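Local coordinates for Nop domain-containing protein (PDB 1NT2) that pairs with fibrillarin in the core of the archaeal box C/D sRNP and probably binds its guide RNA, at residues B[135-147]-B[227-241]. Numbering follows the deposited sequence.
Sequences MEKIAPNMTELVG and LAIAAKIDYFRGEID
N141, in the first turn of helix 140-146, reaches across to the end of helix 217-236 and the loop beyond it. Its CG lies beside the backbone N (chi1 -60°), which carries the amide over to E239, where ND2 donates to E239 O at 3.0 Å. That oxygen lies in the amide plane, although ND2 stands above the plane of the E239 carbonyl. A second, weak and uncertain bond from ND2 points to D234 OD1. The acid faces the N-terminal end of helix 140-146, where its charge would probably be favoured. A leucine in place of N141 would probably leave E239 O without this donor and the loop less firmly tied to the helix. P140 suits a helix's first turn, needing no N-H, and its CB packs on I240 CG1 at 3.5 Å. Small A230 lets the axes of segments 140-146 and 227-236 come within 7.8 Å, roughly antiparallel at 149°. M142, bent at chi3, fits as a knob among L227, A230, A231 and D234, its SD against A231 CB. Farther along, L227 CD1 meets L145 CD1 and CD2 meets V146 CG1, its CG anti to the backbone N (chi1 -156°). Helix 148-158 packs on M142 and L227, helix 161-165 also touches M142, and helix 21-27 lies against I233.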
# COMPACT_ATOMS: atom_id res chain seq x y z
N MET B 135 -17.60 -9.26 22.40
CA MET B 135 -18.74 -9.48 21.52
C MET B 135 -19.86 -10.32 22.15
O MET B 135 -21.04 -10.09 21.89
CB MET B 135 -18.27 -10.10 20.21
CG MET B 135 -17.68 -9.08 19.24
SD MET B 135 -18.95 -8.13 18.38
CE MET B 135 -19.17 -6.76 19.49
N GLU B 136 -19.51 -11.30 22.98
CA GLU B 136 -20.51 -12.15 23.62
C GLU B 136 -21.23 -11.42 24.75
O GLU B 136 -22.31 -11.83 25.18
CB GLU B 136 -19.88 -13.43 24.18
CG GLU B 136 -19.74 -14.55 23.15
CD GLU B 136 -18.87 -15.72 23.63
OE1 GLU B 136 -18.56 -16.59 22.79
OE2 GLU B 136 -18.49 -15.75 24.83
N LYS B 137 -20.63 -10.34 25.24
CA LYS B 137 -21.18 -9.58 26.34
C LYS B 137 -21.80 -8.27 25.89
O LYS B 137 -22.90 -7.92 26.31
CB LYS B 137 -20.08 -9.29 27.36
CG LYS B 137 -20.51 -8.46 28.56
CD LYS B 137 -19.32 -8.06 29.45
CE LYS B 137 -18.76 -9.22 30.29
NZ LYS B 137 -18.07 -10.30 29.51
N ILE B 138 -21.10 -7.55 25.03
CA ILE B 138 -21.56 -6.26 24.55
C ILE B 138 -22.44 -6.40 23.31
O ILE B 138 -23.13 -5.46 22.92
CB ILE B 138 -20.33 -5.35 24.23
CG1 ILE B 138 -20.76 -3.89 24.12
CG2 ILE B 138 -19.68 -5.79 22.95
CD1 ILE B 138 -21.06 -3.21 25.46
N ALA B 139 -22.43 -7.58 22.69
CA ALA B 139 -23.22 -7.81 21.49
C ALA B 139 -23.62 -9.28 21.29
O ALA B 139 -23.29 -9.89 20.27
CB ALA B 139 -22.44 -7.31 20.28
N PRO B 140 -24.36 -9.86 22.24
CA PRO B 140 -24.78 -11.26 22.13
C PRO B 140 -25.72 -11.50 20.96
O PRO B 140 -25.37 -12.22 20.02
CB PRO B 140 -25.46 -11.52 23.46
CG PRO B 140 -26.11 -10.21 23.74
CD PRO B 140 -25.01 -9.22 23.40
N ASN B 141 -26.91 -10.91 21.02
CA ASN B 141 -27.92 -11.06 19.97
C ASN B 141 -27.34 -11.14 18.57
O ASN B 141 -27.96 -11.72 17.68
CB ASN B 141 -28.92 -9.90 20.06
CG ASN B 141 -29.64 -9.85 21.41
OD1 ASN B 141 -30.39 -10.76 21.75
ND2 ASN B 141 -29.40 -8.79 22.18
N MET B 142 -26.15 -10.56 18.37
CA MET B 142 -25.48 -10.60 17.07
C MET B 142 -24.55 -11.80 16.95
O MET B 142 -24.68 -12.61 16.03
CB MET B 142 -24.66 -9.34 16.83
CG MET B 142 -25.43 -8.19 16.25
SD MET B 142 -24.28 -6.89 15.79
CE MET B 142 -23.94 -7.37 14.09
N THR B 143 -23.60 -11.89 17.87
CA THR B 143 -22.64 -12.99 17.89
C THR B 143 -23.43 -14.28 17.69
O THR B 143 -23.00 -15.19 16.98
CB THR B 143 -21.86 -13.05 19.23
OG1 THR B 143 -22.77 -12.93 20.33
CG2 THR B 143 -20.83 -11.93 19.33
N GLU B 144 -24.59 -14.33 18.33
CA GLU B 144 -25.50 -15.47 18.26
C GLU B 144 -25.86 -15.88 16.84
O GLU B 144 -25.77 -17.05 16.47
CB GLU B 144 -26.78 -15.13 19.02
CG GLU B 144 -27.79 -16.25 19.06
CD GLU B 144 -27.29 -17.42 19.87
OE1 GLU B 144 -26.25 -18.01 19.49
OE2 GLU B 144 -27.94 -17.76 20.88
N LEU B 145 -26.29 -14.91 16.04
CA LEU B 145 -26.70 -15.15 14.65
C LEU B 145 -25.60 -15.46 13.63
O LEU B 145 -25.73 -16.40 12.83
CB LEU B 145 -27.50 -13.94 14.13
CG LEU B 145 -28.65 -13.37 14.95
CD1 LEU B 145 -29.53 -12.56 14.01
CD2 LEU B 145 -29.44 -14.48 15.60
N VAL B 146 -24.54 -14.66 13.64
CA VAL B 146 -23.45 -14.85 12.70
C VAL B 146 -22.18 -15.39 13.34
O VAL B 146 -21.39 -16.09 12.69
CB VAL B 146 -23.15 -13.52 11.98
CG1 VAL B 146 -24.33 -13.14 11.09
CG2 VAL B 146 -22.90 -12.43 13.00
N GLY B 147 -21.98 -15.07 14.61
CA GLY B 147 -20.79 -15.53 15.30
C GLY B 147 -19.85 -14.37 15.55
O GLY B 147 -19.73 -13.49 14.71
N LEU B 227 -30.69 -9.30 11.45
CA LEU B 227 -29.41 -8.99 12.10
C LEU B 227 -29.41 -7.55 12.59
O LEU B 227 -29.00 -7.28 13.72
CB LEU B 227 -28.22 -9.20 11.16
CG LEU B 227 -26.91 -9.47 11.92
CD1 LEU B 227 -27.06 -10.72 12.78
CD2 LEU B 227 -25.77 -9.66 10.96
N ALA B 228 -29.89 -6.65 11.74
CA ALA B 228 -29.97 -5.24 12.10
C ALA B 228 -30.76 -5.11 13.40
O ALA B 228 -30.44 -4.27 14.24
CB ALA B 228 -30.64 -4.44 10.99
N ILE B 229 -31.79 -5.96 13.56
CA ILE B 229 -32.61 -5.95 14.78
C ILE B 229 -31.79 -6.42 15.97
O ILE B 229 -31.84 -5.81 17.04
CB ILE B 229 -33.84 -6.89 14.66
CG1 ILE B 229 -34.89 -6.28 13.72
CG2 ILE B 229 -34.45 -7.09 16.04
CD1 ILE B 229 -35.53 -4.99 14.26
N ALA B 230 -31.05 -7.51 15.78
CA ALA B 230 -30.19 -8.06 16.82
C ALA B 230 -29.27 -6.95 17.31
O ALA B 230 -29.09 -6.73 18.51
CB ALA B 230 -29.37 -9.20 16.25
N ALA B 231 -28.69 -6.24 16.35
CA ALA B 231 -27.79 -5.13 16.63
C ALA B 231 -28.43 -4.08 17.54
O ALA B 231 -27.79 -3.57 18.45
CB ALA B 231 -27.34 -4.49 15.32
N LYS B 232 -29.70 -3.76 17.27
CA LYS B 232 -30.40 -2.76 18.07
C LYS B 232 -30.71 -3.29 19.46
O LYS B 232 -30.52 -2.60 20.47
CB LYS B 232 -31.71 -2.36 17.40
CG LYS B 232 -32.46 -1.30 18.17
CD LYS B 232 -33.89 -1.17 17.67
CE LYS B 232 -33.97 -0.68 16.22
NZ LYS B 232 -35.39 -0.51 15.81
N ILE B 233 -31.18 -4.52 19.51
CA ILE B 233 -31.52 -5.12 20.78
C ILE B 233 -30.28 -5.30 21.65
O ILE B 233 -30.36 -5.18 22.86
CB ILE B 233 -32.24 -6.45 20.56
CG1 ILE B 233 -33.44 -6.20 19.64
CG2 ILE B 233 -32.69 -7.03 21.90
CD1 ILE B 233 -34.29 -7.40 19.38
N ASP B 234 -29.13 -5.56 21.04
CA ASP B 234 -27.88 -5.71 21.80
C ASP B 234 -27.52 -4.39 22.47
O ASP B 234 -27.25 -4.32 23.68
CB ASP B 234 -26.73 -6.08 20.87
CG ASP B 234 -26.75 -7.53 20.46
OD1 ASP B 234 -26.81 -8.39 21.36
OD2 ASP B 234 -26.71 -7.80 19.24
N TYR B 235 -27.51 -3.34 21.65
CA TYR B 235 -27.16 -1.98 22.04
C TYR B 235 -28.09 -1.29 23.05
O TYR B 235 -27.65 -0.44 23.82
CB TYR B 235 -27.04 -1.16 20.75
CG TYR B 235 -26.51 0.25 20.90
CD1 TYR B 235 -27.14 1.32 20.27
CD2 TYR B 235 -25.37 0.51 21.65
CE1 TYR B 235 -26.67 2.62 20.39
CE2 TYR B 235 -24.88 1.81 21.78
CZ TYR B 235 -25.55 2.86 21.15
OH TYR B 235 -25.11 4.16 21.30
N PHE B 236 -29.37 -1.66 23.06
CA PHE B 236 -30.32 -1.02 23.98
C PHE B 236 -30.83 -1.91 25.11
O PHE B 236 -31.30 -1.40 26.14
CB PHE B 236 -31.51 -0.50 23.18
CG PHE B 236 -31.14 0.57 22.20
CD1 PHE B 236 -30.68 1.79 22.64
CD2 PHE B 236 -31.25 0.34 20.84
CE1 PHE B 236 -30.31 2.79 21.73
CE2 PHE B 236 -30.89 1.32 19.92
CZ PHE B 236 -30.42 2.55 20.36
N ARG B 237 -30.74 -3.22 24.91
CA ARG B 237 -31.17 -4.22 25.88
C ARG B 237 -29.94 -4.85 26.55
O ARG B 237 -29.81 -4.85 27.77
CB ARG B 237 -31.97 -5.33 25.18
CG ARG B 237 -33.48 -5.31 25.39
CD ARG B 237 -33.91 -6.23 26.52
NE ARG B 237 -33.37 -5.79 27.81
CZ ARG B 237 -33.69 -6.35 28.97
NH1 ARG B 237 -34.54 -7.36 29.01
NH2 ARG B 237 -33.16 -5.88 30.09
N GLY B 238 -29.04 -5.38 25.72
CA GLY B 238 -27.84 -6.02 26.22
C GLY B 238 -28.07 -7.50 26.43
O GLY B 238 -27.13 -8.28 26.49
N GLU B 239 -29.34 -7.89 26.53
CA GLU B 239 -29.70 -9.29 26.75
C GLU B 239 -30.20 -10.01 25.50
O GLU B 239 -30.91 -9.44 24.67
CB GLU B 239 -30.76 -9.40 27.84
CG GLU B 239 -30.35 -8.72 29.13
CD GLU B 239 -31.18 -9.17 30.31
OE1 GLU B 239 -31.07 -8.54 31.39
OE2 GLU B 239 -31.95 -10.15 30.16
N ILE B 240 -29.81 -11.28 25.38
CA ILE B 240 -30.18 -12.09 24.24
C ILE B 240 -31.69 -12.23 24.10
O ILE B 240 -32.45 -11.86 24.99
CB ILE B 240 -29.53 -13.50 24.35
CG1 ILE B 240 -28.09 -13.34 24.84
CG2 ILE B 240 -29.55 -14.19 22.99
CD1 ILE B 240 -27.29 -14.65 24.98
N ASP B 241 -32.11 -12.74 22.94
CA ASP B 241 -33.51 -12.96 22.61
C ASP B 241 -33.53 -14.03 21.52
O ASP B 241 -33.35 -13.73 20.34
CB ASP B 241 -34.13 -11.66 22.07
CG ASP B 241 -35.44 -11.89 21.33
OD1 ASP B 241 -36.36 -12.51 21.91
OD2 ASP B 241 -35.56 -11.45 20.17